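PDB 3M7A: DUF192 domain-containing protein from Novosphingobium aromaticivorans, which is of unknown function but belongs to the DUF192 (COG1430) family and is probably an exported, possibly lipid-anchored, protein. Local coordinates for residues A[7-13]-A[33-37]; A[24-30]-A[136-140]; A[70-74]-A[110-116]; A[82-86]-A[98-104]. One frame throughout, in Å; residues are numbered along the deposited sequence.

Contact 1. Residues A[7-13]-A[33-37]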
loop_
_atom_site.group_PDB
_atom_site.type_symbol
_atom_site.label_atom_id
_atom_site.label_comp_id
_atom_site.label_asym_id
_atom_site.label_seq_id
_atom_site.Cartn_x
_atom_site.Cartn_y
_atom_site.Cartn_z
ATOM N N ALA A 7 8.281 -4.606 13.852
ATOM C CA ALA A 7 7.961 -4.824 12.437
ATOM C C ALA A 7 8.824 -4.004 11.493
ATOM O O ALA A 7 9.087 -4.417 10.367
ATOM C CB ALA A 7 6.504 -4.527 12.175
ATOM N N GLU A 8 9.247 -2.824 11.945
ATOM C CA GLU A 8 10.090 -1.992 11.121
ATOM C C GLU A 8 11.503 -2.562 10.984
ATOM O O GLU A 8 12.124 -2.488 9.905
ATOM C CB GLU A 8 10.156 -0.546 11.648
ATOM C CG GLU A 8 10.997 0.326 10.723
ATOM C CD GLU A 8 10.995 1.788 11.031
ATOM O OE1 GLU A 8 10.142 2.293 11.795
ATOM O OE2 GLU A 8 11.871 2.445 10.455
ATOM N N ALA A 9 12.023 -3.075 12.101
ATOM C CA ALA A 9 13.394 -3.551 12.201
ATOM C C ALA A 9 13.573 -4.983 11.688
ATOM O O ALA A 9 14.678 -5.349 11.270
ATOM C CB ALA A 9 13.884 -3.467 13.651
ATOM N N ALA A 10 12.500 -5.769 11.677
ATOM C CA ALA A 10 12.591 -7.165 11.267
ATOM C C ALA A 10 13.019 -7.305 9.808
ATOM O O ALA A 10 12.573 -6.555 8.938
ATOM C CB ALA A 10 11.283 -7.863 11.501
ATOM N N ALA A 11 13.878 -8.291 9.545
ATOM C CA ALA A 11 14.380 -8.580 8.208
ATOM C C ALA A 11 13.241 -8.891 7.231
ATOM O O ALA A 11 12.162 -9.346 7.637
ATOM C CB ALA A 11 15.325 -9.767 8.259
ATOM N N PRO A 12 13.483 -8.662 5.941
ATOM C CA PRO A 12 12.487 -9.108 4.974
ATOM C C PRO A 12 12.180 -10.605 5.117
ATOM O O PRO A 12 13.030 -11.404 5.553
ATOM C CB PRO A 12 13.143 -8.799 3.629
ATOM C CG PRO A 12 14.051 -7.638 3.939
ATOM C CD PRO A 12 14.614 -7.967 5.286
ATOM N N ALA A 13 10.965 -10.980 4.743
ATOM C CA ALA A 13 10.500 -12.357 4.814
ATOM C C ALA A 13 9.826 -12.705 3.503
ATOM O O ALA A 13 9.911 -11.951 2.543
ATOM C CB ALA A 13 9.549 -12.519 5.995
ATOM N N ARG A 33 4.382 7.991 12.925
ATOM C CA ARG A 33 5.033 7.013 12.082
ATOM C C ARG A 33 4.278 5.712 12.176
ATOM O O ARG A 33 4.083 5.186 13.271
ATOM C CB ARG A 33 6.510 6.833 12.471
ATOM C CG ARG A 33 7.291 5.817 11.624
ATOM C CD ARG A 33 8.727 5.802 12.074
ATOM N NE ARG A 33 9.676 5.109 11.211
ATOM C CZ ARG A 33 10.294 5.642 10.160
ATOM N NH1 ARG A 33 9.969 6.852 9.728
ATOM N NH2 ARG A 33 11.269 4.970 9.557
ATOM N N HIS A 34 3.878 5.197 11.010
ATOM C CA HIS A 34 3.122 3.947 10.877
ATOM C C HIS A 34 3.958 2.953 10.105
ATOM O O HIS A 34 4.708 3.354 9.206
ATOM C CB HIS A 34 1.809 4.196 10.128
ATOM C CG HIS A 34 1.038 5.333 10.685
ATOM N ND1 HIS A 34 0.247 5.221 11.802
ATOM C CD2 HIS A 34 0.982 6.627 10.304
ATOM C CE1 HIS A 34 -0.277 6.401 12.081
ATOM N NE2 HIS A 34 0.143 7.274 11.181
ATOM N N VAL A 35 3.808 1.674 10.430
ATOM C CA VAL A 35 4.641 0.624 9.861
ATOM C C VAL A 35 3.766 -0.523 9.355
ATOM O O VAL A 35 2.896 -0.992 10.079
ATOM C CB VAL A 35 5.632 0.039 10.931
ATOM C CG1 VAL A 35 6.539 -1.005 10.284
ATOM C CG2 VAL A 35 6.443 1.146 11.561
ATOM N N PHE A 36 3.994 -0.949 8.117
ATOM C CA PHE A 36 3.261 -2.043 7.486
ATOM C C PHE A 36 4.245 -3.073 6.959
ATOM O O PHE A 36 5.095 -2.726 6.153
ATOM C CB PHE A 36 2.366 -1.521 6.368
ATOM C CG PHE A 36 1.423 -0.461 6.827
ATOM C CD1 PHE A 36 0.229 -0.796 7.434
ATOM C CD2 PHE A 36 1.736 0.888 6.711
ATOM C CE1 PHE A 36 -0.654 0.176 7.886
ATOM C CE2 PHE A 36 0.878 1.876 7.173
ATOM C CZ PHE A 36 -0.326 1.524 7.746
ATOM N N ARG A 37 4.079 -4.334 7.338
ATOM C CA ARG A 37 4.818 -5.423 6.716
ATOM C C ARG A 37 4.117 -5.734 5.389
ATOM O O ARG A 37 2.997 -6.244 5.394
ATOM C CB ARG A 37 4.816 -6.668 7.606
ATOM C CG ARG A 37 5.415 -6.537 8.971
ATOM C CD ARG A 37 6.857 -6.373 8.936
ATOM N NE ARG A 37 7.563 -7.492 8.302
ATOM C CZ ARG A 37 8.884 -7.555 8.161
ATOM N NH1 ARG A 37 9.660 -6.542 8.587
ATOM N NH2 ARG A 37 9.435 -8.608 7.540
#

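Contact 2. Residues A[24-30]-A[136-140]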
loop_
_atom_site.group_PDB
_atom_site.type_symbol
_atom_site.label_atom_id
_atom_site.label_comp_id
_atom_site.label_asym_id
_atom_site.label_seq_id
_atom_site.Cartn_x
_atom_site.Cartn_y
_atom_site.Cartn_z
ATOM N N PRO A 24 9.399 -4.114 5.249
ATOM C CA PRO A 24 8.792 -3.061 6.074
ATOM C C PRO A 24 8.618 -1.763 5.280
ATOM O O PRO A 24 9.535 -1.332 4.575
ATOM C CB PRO A 24 9.802 -2.875 7.199
ATOM C CG PRO A 24 11.093 -3.305 6.599
ATOM C CD PRO A 24 10.754 -4.443 5.695
ATOM N N VAL A 25 7.433 -1.153 5.391
ATOM C CA VAL A 25 7.129 0.134 4.739
ATOM C C VAL A 25 6.660 1.065 5.841
ATOM O O VAL A 25 5.839 0.673 6.659
ATOM C CB VAL A 25 6.028 -0.017 3.663
ATOM C CG1 VAL A 25 5.666 1.344 3.073
ATOM C CG2 VAL A 25 6.449 -1.016 2.600
ATOM N N THR A 26 7.178 2.294 5.842
ATOM C CA THR A 26 6.784 3.290 6.833
ATOM C C THR A 26 6.101 4.447 6.159
ATOM O O THR A 26 6.383 4.773 5.008
ATOM C CB THR A 26 8.002 3.786 7.667
ATOM O OG1 THR A 26 8.960 4.412 6.813
ATOM C CG2 THR A 26 8.634 2.611 8.434
ATOM N N VAL A 27 5.176 5.029 6.897
ATOM C CA VAL A 27 4.447 6.205 6.470
ATOM C C VAL A 27 4.543 7.191 7.634
ATOM O O VAL A 27 4.092 6.886 8.745
ATOM C CB VAL A 27 2.961 5.934 6.112
ATOM C CG1 VAL A 27 2.316 7.188 5.582
ATOM C CG2 VAL A 27 2.847 4.793 5.084
ATOM N N THR A 28 5.112 8.376 7.376
ATOM C CA THR A 28 5.447 9.324 8.435
ATOM C C THR A 28 4.953 10.711 8.079
ATOM O O THR A 28 5.162 11.212 6.967
ATOM C CB THR A 28 6.963 9.328 8.706
ATOM O OG1 THR A 28 7.389 7.988 8.933
ATOM C CG2 THR A 28 7.304 10.199 9.909
ATOM N N GLY A 29 4.274 11.328 9.039
ATOM C CA GLY A 29 3.747 12.669 8.868
ATOM C C GLY A 29 3.315 13.246 10.205
ATOM O O GLY A 29 3.777 12.784 11.262
ATOM N N THR A 30 2.387 14.199 10.173
ATOM C CA THR A 30 1.919 14.848 11.398
ATOM C C THR A 30 1.305 13.857 12.373
ATOM O O THR A 30 1.435 14.011 13.577
ATOM C CB THR A 30 0.903 15.950 11.077
ATOM O OG1 THR A 30 1.516 16.875 10.182
ATOM C CG2 THR A 30 0.474 16.678 12.334
ATOM N N ASP A 136 2.457 12.935 3.328
ATOM C CA ASP A 136 3.241 12.099 4.227
ATOM C C ASP A 136 4.298 11.341 3.434
ATOM O O ASP A 136 4.140 11.040 2.252
ATOM C CB ASP A 136 2.351 11.098 4.948
ATOM C CG ASP A 136 1.471 11.745 5.993
ATOM O OD1 ASP A 136 1.564 12.980 6.221
ATOM O OD2 ASP A 136 0.670 10.998 6.556
ATOM N N LYS A 137 5.414 11.081 4.105
ATOM C CA LYS A 137 6.581 10.451 3.481
ATOM C C LYS A 137 6.456 8.941 3.651
ATOM O O LYS A 137 6.319 8.408 4.771
ATOM C CB LYS A 137 7.884 10.965 4.109
ATOM C CG LYS A 137 9.162 10.571 3.360
ATOM C CD LYS A 137 9.431 11.554 2.186
ATOM C CE LYS A 137 10.837 11.485 1.633
ATOM N NZ LYS A 137 11.018 12.415 0.462
ATOM N N VAL A 138 6.569 8.229 2.541
ATOM C CA VAL A 138 6.536 6.761 2.524
ATOM C C VAL A 138 7.924 6.245 2.189
ATOM O O VAL A 138 8.539 6.724 1.230
ATOM C CB VAL A 138 5.497 6.245 1.499
ATOM C CG1 VAL A 138 5.408 4.713 1.517
ATOM C CG2 VAL A 138 4.123 6.921 1.726
ATOM N N GLU A 139 8.428 5.302 2.982
ATOM C CA GLU A 139 9.760 4.747 2.766
ATOM C C GLU A 139 9.725 3.232 2.797
ATOM O O GLU A 139 8.952 2.614 3.525
ATOM C CB GLU A 139 10.722 5.242 3.847
ATOM C CG GLU A 139 10.986 6.729 3.830
ATOM C CD GLU A 139 11.923 7.176 2.718
ATOM O OE1 GLU A 139 12.460 6.313 1.974
ATOM O OE2 GLU A 139 12.133 8.410 2.596
ATOM N N TRP A 140 10.566 2.669 1.948
ATOM C CA TRP A 140 10.763 1.239 1.841
ATOM C C TRP A 140 12.216 0.976 1.464
ATOM O O TRP A 140 12.938 1.953 1.119
ATOM C CB TRP A 140 9.840 0.630 0.765
ATOM C CG TRP A 140 10.031 1.276 -0.598
ATOM C CD1 TRP A 140 10.909 0.893 -1.587
ATOM C CD2 TRP A 140 9.378 2.448 -1.105
ATOM N NE1 TRP A 140 10.815 1.730 -2.649
ATOM C CE2 TRP A 140 9.892 2.697 -2.393
ATOM C CE3 TRP A 140 8.391 3.300 -0.612
ATOM C CZ2 TRP A 140 9.468 3.775 -3.171
ATOM C CZ3 TRP A 140 7.966 4.369 -1.396
ATOM C CH2 TRP A 140 8.490 4.578 -2.658
ATOM O OXT TRP A 140 12.643 -0.188 1.478
HETATM O O HOH W 1 11.834 -2.014 3.251
HETATM O O HOH W 2 8.171 7.043 6.409
#

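Contact 3. Residues A[70-74]-A[110-116]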
loop_
_atom_site.group_PDB
_atom_site.type_symbol
_atom_site.label_atom_id
_atom_site.label_comp_id
_atom_site.label_asym_id
_atom_site.label_seq_id
_atom_site.Cartn_x
_atom_site.Cartn_y
_atom_site.Cartn_z
ATOM N N PRO A 70 7.758 5.078 -13.451
ATOM C CA PRO A 70 6.691 5.471 -12.511
ATOM C C PRO A 70 5.478 6.060 -13.233
ATOM O O PRO A 70 5.073 7.187 -12.985
ATOM C CB PRO A 70 7.389 6.513 -11.633
ATOM C CG PRO A 70 8.351 7.177 -12.634
ATOM C CD PRO A 70 8.885 6.035 -13.440
ATOM N N ASP A 71 4.903 5.287 -14.135
ATOM C CA ASP A 71 3.757 5.703 -14.900
ATOM C C ASP A 71 2.586 5.947 -13.958
ATOM O O ASP A 71 2.457 5.295 -12.910
ATOM C CB ASP A 71 3.397 4.576 -15.870
ATOM C CG ASP A 71 4.407 4.424 -17.024
ATOM O OD1 ASP A 71 5.247 5.322 -17.267
ATOM O OD2 ASP A 71 4.326 3.379 -17.699
HETATM N N MSE A 72 1.709 6.855 -14.332
HETATM C CA MSE A 72 0.490 7.101 -13.579
HETATM C C MSE A 72 -0.306 5.789 -13.468
HETATM O O MSE A 72 -0.562 5.128 -14.476
HETATM C CB MSE A 72 -0.324 8.153 -14.322
HETATM C CG MSE A 72 -1.623 8.548 -13.681
HETATM SE SE MSE A 72 -2.585 9.731 -14.878
HETATM C CE MSE A 72 -4.387 9.364 -14.223
ATOM N N ALA A 73 -0.691 5.406 -12.252
ATOM C CA ALA A 73 -1.393 4.147 -11.990
ATOM C C ALA A 73 -2.896 4.358 -11.898
ATOM O O ALA A 73 -3.373 5.405 -11.422
ATOM C CB ALA A 73 -0.915 3.548 -10.690
ATOM N N THR A 74 -3.648 3.356 -12.332
ATOM C CA THR A 74 -5.101 3.328 -12.116
ATOM C C THR A 74 -5.445 1.926 -11.617
ATOM O O THR A 74 -5.015 0.948 -12.210
ATOM C CB THR A 74 -5.896 3.660 -13.404
ATOM O OG1 THR A 74 -5.542 4.978 -13.822
ATOM C CG2 THR A 74 -7.403 3.626 -13.165
ATOM N N LEU A 110 -9.759 3.751 -10.185
ATOM C CA LEU A 110 -9.268 4.530 -9.047
ATOM C C LEU A 110 -7.915 5.078 -9.459
ATOM O O LEU A 110 -6.903 4.395 -9.355
ATOM C CB LEU A 110 -9.133 3.628 -7.821
ATOM C CG LEU A 110 -10.420 2.894 -7.436
ATOM C CD1 LEU A 110 -10.079 1.876 -6.362
ATOM C CD2 LEU A 110 -11.518 3.898 -6.999
ATOM N N PRO A 111 -7.889 6.319 -9.961
ATOM C CA PRO A 111 -6.646 6.851 -10.527
ATOM C C PRO A 111 -5.745 7.527 -9.514
ATOM O O PRO A 111 -6.213 8.202 -8.594
ATOM C CB PRO A 111 -7.142 7.899 -11.520
ATOM C CG PRO A 111 -8.440 8.341 -10.935
ATOM C CD PRO A 111 -9.046 7.144 -10.318
ATOM N N ALA A 112 -4.453 7.396 -9.727
ATOM C CA ALA A 112 -3.463 8.215 -9.050
ATOM C C ALA A 112 -3.580 9.651 -9.538
ATOM O O ALA A 112 -4.033 9.911 -10.654
ATOM C CB ALA A 112 -2.028 7.682 -9.339
ATOM N N ALA A 113 -3.055 10.578 -8.730
ATOM C CA ALA A 113 -3.037 11.982 -9.102
ATOM C C ALA A 113 -2.069 12.278 -10.230
ATOM O O ALA A 113 -2.159 13.331 -10.829
ATOM C CB ALA A 113 -2.644 12.812 -7.888
ATOM N N GLY A 114 -1.134 11.378 -10.508
ATOM C CA GLY A 114 -0.088 11.608 -11.494
ATOM C C GLY A 114 0.898 10.464 -11.516
ATOM O O GLY A 114 0.626 9.408 -10.931
ATOM N N PRO A 115 2.081 10.671 -12.131
ATOM C CA PRO A 115 3.138 9.660 -12.134
ATOM C C PRO A 115 3.312 9.049 -10.749
ATOM O O PRO A 115 3.448 9.755 -9.760
ATOM C CB PRO A 115 4.359 10.440 -12.621
ATOM C CG PRO A 115 3.772 11.483 -13.537
ATOM C CD PRO A 115 2.452 11.878 -12.903
ATOM N N THR A 116 3.260 7.730 -10.730
ATOM C CA THR A 116 3.148 6.975 -9.490
ATOM C C THR A 116 4.396 6.101 -9.306
ATOM O O THR A 116 4.610 5.142 -10.068
ATOM C CB THR A 116 1.921 6.075 -9.536
ATOM O OG1 THR A 116 0.774 6.851 -9.891
ATOM C CG2 THR A 116 1.674 5.396 -8.197
#

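Contact 4. Residues A[82-86]-A[98-104]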
loop_
_atom_site.group_PDB
_atom_site.type_symbol
_atom_site.label_atom_id
_atom_site.label_comp_id
_atom_site.label_asym_id
_atom_site.label_seq_id
_atom_site.Cartn_x
_atom_site.Cartn_y
_atom_site.Cartn_z
ATOM N N ILE A 82 -11.876 -7.851 0.110
ATOM C CA ILE A 82 -11.779 -7.017 1.288
ATOM C C ILE A 82 -11.651 -5.556 0.877
ATOM O O ILE A 82 -11.045 -5.248 -0.158
ATOM C CB ILE A 82 -10.600 -7.441 2.197
ATOM C CG1 ILE A 82 -9.244 -7.324 1.492
ATOM C CG2 ILE A 82 -10.814 -8.867 2.708
ATOM C CD1 ILE A 82 -8.035 -7.513 2.415
ATOM N N PRO A 83 -12.257 -4.636 1.650
ATOM C CA PRO A 83 -12.130 -3.225 1.322
ATOM C C PRO A 83 -10.695 -2.754 1.596
ATOM O O PRO A 83 -10.030 -3.274 2.506
ATOM C CB PRO A 83 -13.157 -2.542 2.236
ATOM C CG PRO A 83 -13.297 -3.437 3.370
ATOM C CD PRO A 83 -13.109 -4.842 2.836
ATOM N N LEU A 84 -10.239 -1.797 0.813
ATOM C CA LEU A 84 -8.853 -1.325 0.902
ATOM C C LEU A 84 -8.801 0.183 0.802
ATOM O O LEU A 84 -9.633 0.813 0.150
ATOM C CB LEU A 84 -8.023 -1.895 -0.252
ATOM C CG LEU A 84 -7.830 -3.398 -0.251
ATOM C CD1 LEU A 84 -7.173 -3.859 -1.583
ATOM C CD2 LEU A 84 -7.032 -3.868 0.954
ATOM N N ASP A 85 -7.776 0.765 1.431
ATOM C CA ASP A 85 -7.344 2.114 1.148
ATOM C C ASP A 85 -6.109 2.010 0.240
ATOM O O ASP A 85 -5.170 1.253 0.512
ATOM C CB ASP A 85 -6.963 2.868 2.423
ATOM C CG ASP A 85 -8.148 3.244 3.290
ATOM O OD1 ASP A 85 -9.312 3.001 2.903
ATOM O OD2 ASP A 85 -7.901 3.821 4.380
ATOM N N ILE A 86 -6.150 2.761 -0.857
ATOM C CA ILE A 86 -5.102 2.724 -1.872
ATOM C C ILE A 86 -4.356 4.063 -1.834
ATOM O O ILE A 86 -4.898 5.103 -2.185
ATOM C CB ILE A 86 -5.657 2.409 -3.270
ATOM C CG1 ILE A 86 -6.552 1.147 -3.229
ATOM C CG2 ILE A 86 -4.521 2.194 -4.277
ATOM C CD1 ILE A 86 -7.066 0.679 -4.608
ATOM N N ILE A 98 -5.239 9.431 -1.894
ATOM C CA ILE A 98 -5.675 8.172 -1.330
ATOM C C ILE A 98 -7.053 7.854 -1.915
ATOM O O ILE A 98 -7.939 8.713 -1.883
ATOM C CB ILE A 98 -5.761 8.263 0.214
ATOM C CG1 ILE A 98 -4.396 8.669 0.835
ATOM C CG2 ILE A 98 -6.271 6.922 0.795
ATOM C CD1 ILE A 98 -4.451 8.928 2.320
ATOM N N ALA A 99 -7.228 6.641 -2.425
ATOM C CA ALA A 99 -8.558 6.124 -2.761
ATOM C C ALA A 99 -9.027 5.368 -1.524
ATOM O O ALA A 99 -8.620 4.228 -1.313
ATOM C CB ALA A 99 -8.549 5.232 -3.990
ATOM N N ALA A 100 -9.754 6.074 -0.650
ATOM C CA ALA A 100 -10.179 5.523 0.625
ATOM C C ALA A 100 -11.401 4.635 0.429
ATOM O O ALA A 100 -12.289 4.950 -0.378
ATOM C CB ALA A 100 -10.477 6.616 1.645
ATOM N N ASN A 101 -11.449 3.553 1.184
ATOM C CA ASN A 101 -12.627 2.691 1.179
ATOM C C ASN A 101 -13.006 2.220 -0.226
ATOM O O ASN A 101 -14.176 2.173 -0.596
ATOM C CB ASN A 101 -13.802 3.362 1.910
ATOM C CG ASN A 101 -13.413 3.843 3.259
ATOM O OD1 ASN A 101 -13.469 5.060 3.554
ATOM N ND2 ASN A 101 -12.997 2.941 4.073
ATOM N N ALA A 102 -11.983 1.844 -0.993
ATOM C CA ALA A 102 -12.221 1.151 -2.242
ATOM C C ALA A 102 -13.100 -0.063 -1.942
ATOM O O ALA A 102 -12.953 -0.727 -0.932
ATOM C CB ALA A 102 -10.884 0.751 -2.897
ATOM N N VAL A 103 -14.070 -0.314 -2.817
ATOM C CA VAL A 103 -15.179 -1.224 -2.523
ATOM C C VAL A 103 -14.946 -2.613 -3.162
ATOM O O VAL A 103 -14.625 -2.698 -4.354
ATOM C CB VAL A 103 -16.485 -0.594 -3.084
ATOM C CG1 VAL A 103 -17.691 -1.542 -2.965
ATOM C CG2 VAL A 103 -16.780 0.719 -2.430
ATOM N N PRO A 104 -15.106 -3.705 -2.384
ATOM C CA PRO A 104 -14.972 -5.032 -2.947
ATOM C C PRO A 104 -15.718 -5.216 -4.257
ATOM O O PRO A 104 -16.859 -4.801 -4.380
ATOM C CB PRO A 104 -15.520 -5.944 -1.847
ATOM C CG PRO A 104 -15.194 -5.194 -0.592
ATOM C CD PRO A 104 -15.424 -3.760 -0.945
#

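Contact 1. Residues A[7-13]-A[33-37]
Arg37 reaches from the strand into the bend where helix 6-9 ends and fills it with its guanidinium group. Arg37 NH1 is shared by two carbonyls, Ala7 O at 2.8 Å and Ala10 O at 2.9 Å, while Arg37 NH2 donates to Ala11 O at 2.8 Å. All three oxygens lie at the rim of the guanidinium, near its plane, although the donors stand above the carbonyl planes of Ala10 and Ala11. Arginine suits the place because its flat head sends N-H groups in several directions, matching the acceptors of a chain just leaving helical geometry. Folds at chi2 and chi3 of Arg37 (-70° and -60°) bring the head round, and Arg37 CD packs on Ala7 CB at 3.7 Å. A leucine here would probably leave the carbonyls of Ala7, Ala10 and Ala11 without their guanidinium donors and let the bend move. Earlier in the strand, Arg33 grips Glu8 side-on in a salt bridge: Arg33 NE to Glu8 OE1 is 2.9 Å and Arg33 NH2 to Glu8 OE2 2.7 Å, both bonds almost straight, with the two flat groups turned 34° apart. Between the two arginines, the methyls of Val35 pack against the helix, Val35 CG1 being 3.7 Å from Glu8 N. The arrangement is a short N-terminal helix clamped on a beta-sheet, with an arginine binding carbonyls of the last turn and of the loop that follows it.

Contact 2. Residues A[24-30]-A[136-140]
Four backbone hydrogen bonds join Thr26 to Glu139 and Thr28 to Lys137, each donor and acceptor pair being reciprocal; Thr26 N to Glu139 O measures 2.9 Å. Between them Val27 faces Val138 as a non-hydrogen-bonded pair, and CA-H...O contacts such as Val138 CA to Thr26 O, 3.2 Å, fill in between the hydrogen-bonded pairs. This is regular antiparallel pairing, which sews the C-terminal strand to strand 21-29 near the start of the chain. Apolar contacts gather on the valine face: Val25 CG1 meets Val138 CG1 at 3.7 Å, whereas Val27 and Val138 lie alongside each other, their CG2 methyls at 4.2 Å. Beta-branched valines suit extended strands and give this buried side a compact surface, to which Leu120 and Ile64 also contribute. Polar groups occupy the threonine face. A water bonds to Thr26 OG1, Thr28 OG1 and, as donor, Lys137 O, each at 2.8 Å; Thr26 OG1 turns to it from between its backbone N and carbonyl carbon (chi1 62°). A second water bridges Pro24 O and Trp140 OXT. Charged ends lead elsewhere, Glu139 to a salt bridge with Arg93 and Lys137 to Asp92 O. A CB on Gly29 would collide with Asp136 OD1, 3.4 Å from Gly29 CA, while Asp136 OD2 accepts from Lys133 N.

Contact 3. Residues A[70-74]-A[110-116]
Pro70 opens the contact with its ring carbon CB against the carbonyl of Thr116, 3.5 Å from Thr116 O. Its own carbonyl takes a weak, bent hydrogen bond from Thr116 N, and Asp71 O takes a second, longer and also weak, from the same nitrogen. Next, selenomethionine 72 (Met72) extends along the partner chain: with CG anti to the backbone N (chi1 -179°) and the chain straight beyond it, CB and CG pass over the Gly114 carbonyl. In one of two conformers Met72 CE lies 3.6 Å from Ala112 O and 4.1 Å from Pro111 CB. A long, unbranched side chain suits a run along the Gly114 and Ala112 backbone up to Pro111. Ala73 N then donates to Thr116 OG1 at 3.1 Å, and Thr116 OG1 in turn donates to Gly114 O at 2.8 Å, nearly in line with the carbonyl. Threonine thus stands in for a backbone acceptor. Ala73 O receives Ala112 N at 2.8 Å in a straight bond; the small Ala112 CB fits 3.4 Å from Ala73 O. Thr74 finishes the run opposite Pro111 as a non-hydrogen-bonded pair, its OG1 lying 4.0 Å from Pro111 CB. Strands 72-75 and 110-112 form a two-stranded antiparallel sheet, and Thr116 adds to it past the corner at 113-114. Asn97 in strand 95-102 holds the backbone of Pro111 and Ala113, while Ala112 rests on Phe88 of strand 84-89 and Thr116 on Met96.

Contact 4. Residues A[82-86]-A[98-104]
Asp85 turns its carboxylate across to the bulge of the opposing strand, where OD1 receives the backbone N of Asn101 at 2.8 Å in an almost straight bond (176°). This N-H approaches on the anti side of the oxygen, 29° out of the carboxylate plane. With CG anti to the carbonyl carbon (chi1 -72°), the short side chain places OD1 at the corner, where Asn101 adopts positive phi and psi, a conformation asparagine tolerates well. The extra residue shifts the register by one, so Leu84 pairs with Ala102 through weak bonds while Ile86 pairs with Ala99 through two sound ones, Ile86 N to Ala99 O being 2.9 Å. Ile86 spreads between two alanines: its CB lies over Ala99 CB at 4.1 Å and its CD1 reaches Ala102 CB at 4.2 Å. Alanine suits both sites, being small enough to leave space for the broad isoleucine. At the open end of the hairpin the rings of Pro83 and Pro104 cross at a slant, Pro83 CD to Pro104 CG 4.0 Å. The Asp85 carboxylate also accepts from Gly125 N and Ala127 N, tying the hairpin to the start of helix 126-130. A leucine in place of Asp85 would probably leave the backbone N-H groups of Asn101, Gly125 and Ala127 without this acceptor and free the corner to shift. Strand 84-89 lies between strands 95-102 and 118-123, and Leu110 of strand 110-112 packs on Ile86 and Ala102.

Contacts 1 and 2 meet along strands 21-29 and 32-41, adjacent in the larger sheet: His34 N approaches Val27 O at 2.8 Å and Phe36 N approaches Val25 O at 2.9 Å, both probable hydrogen bonds. Contact 2 brings the C-terminus to strand 21-29, enclosing contacts 3 and 4 within its chain loop. These two touch through Leu110, whose CD1 lies 3.7 Å from Ile86 CD1, so the small sheet of contact 3 packs against the hairpin of contact 4. Contacts 1 and 4 reach the same sheet from opposite sides of the chain's centre, their centres 22 Å apart. No active site is known for this protein; a 1,2-ethanediol, probably from the crystallisation liquor, lies near Asn101 in contact 4.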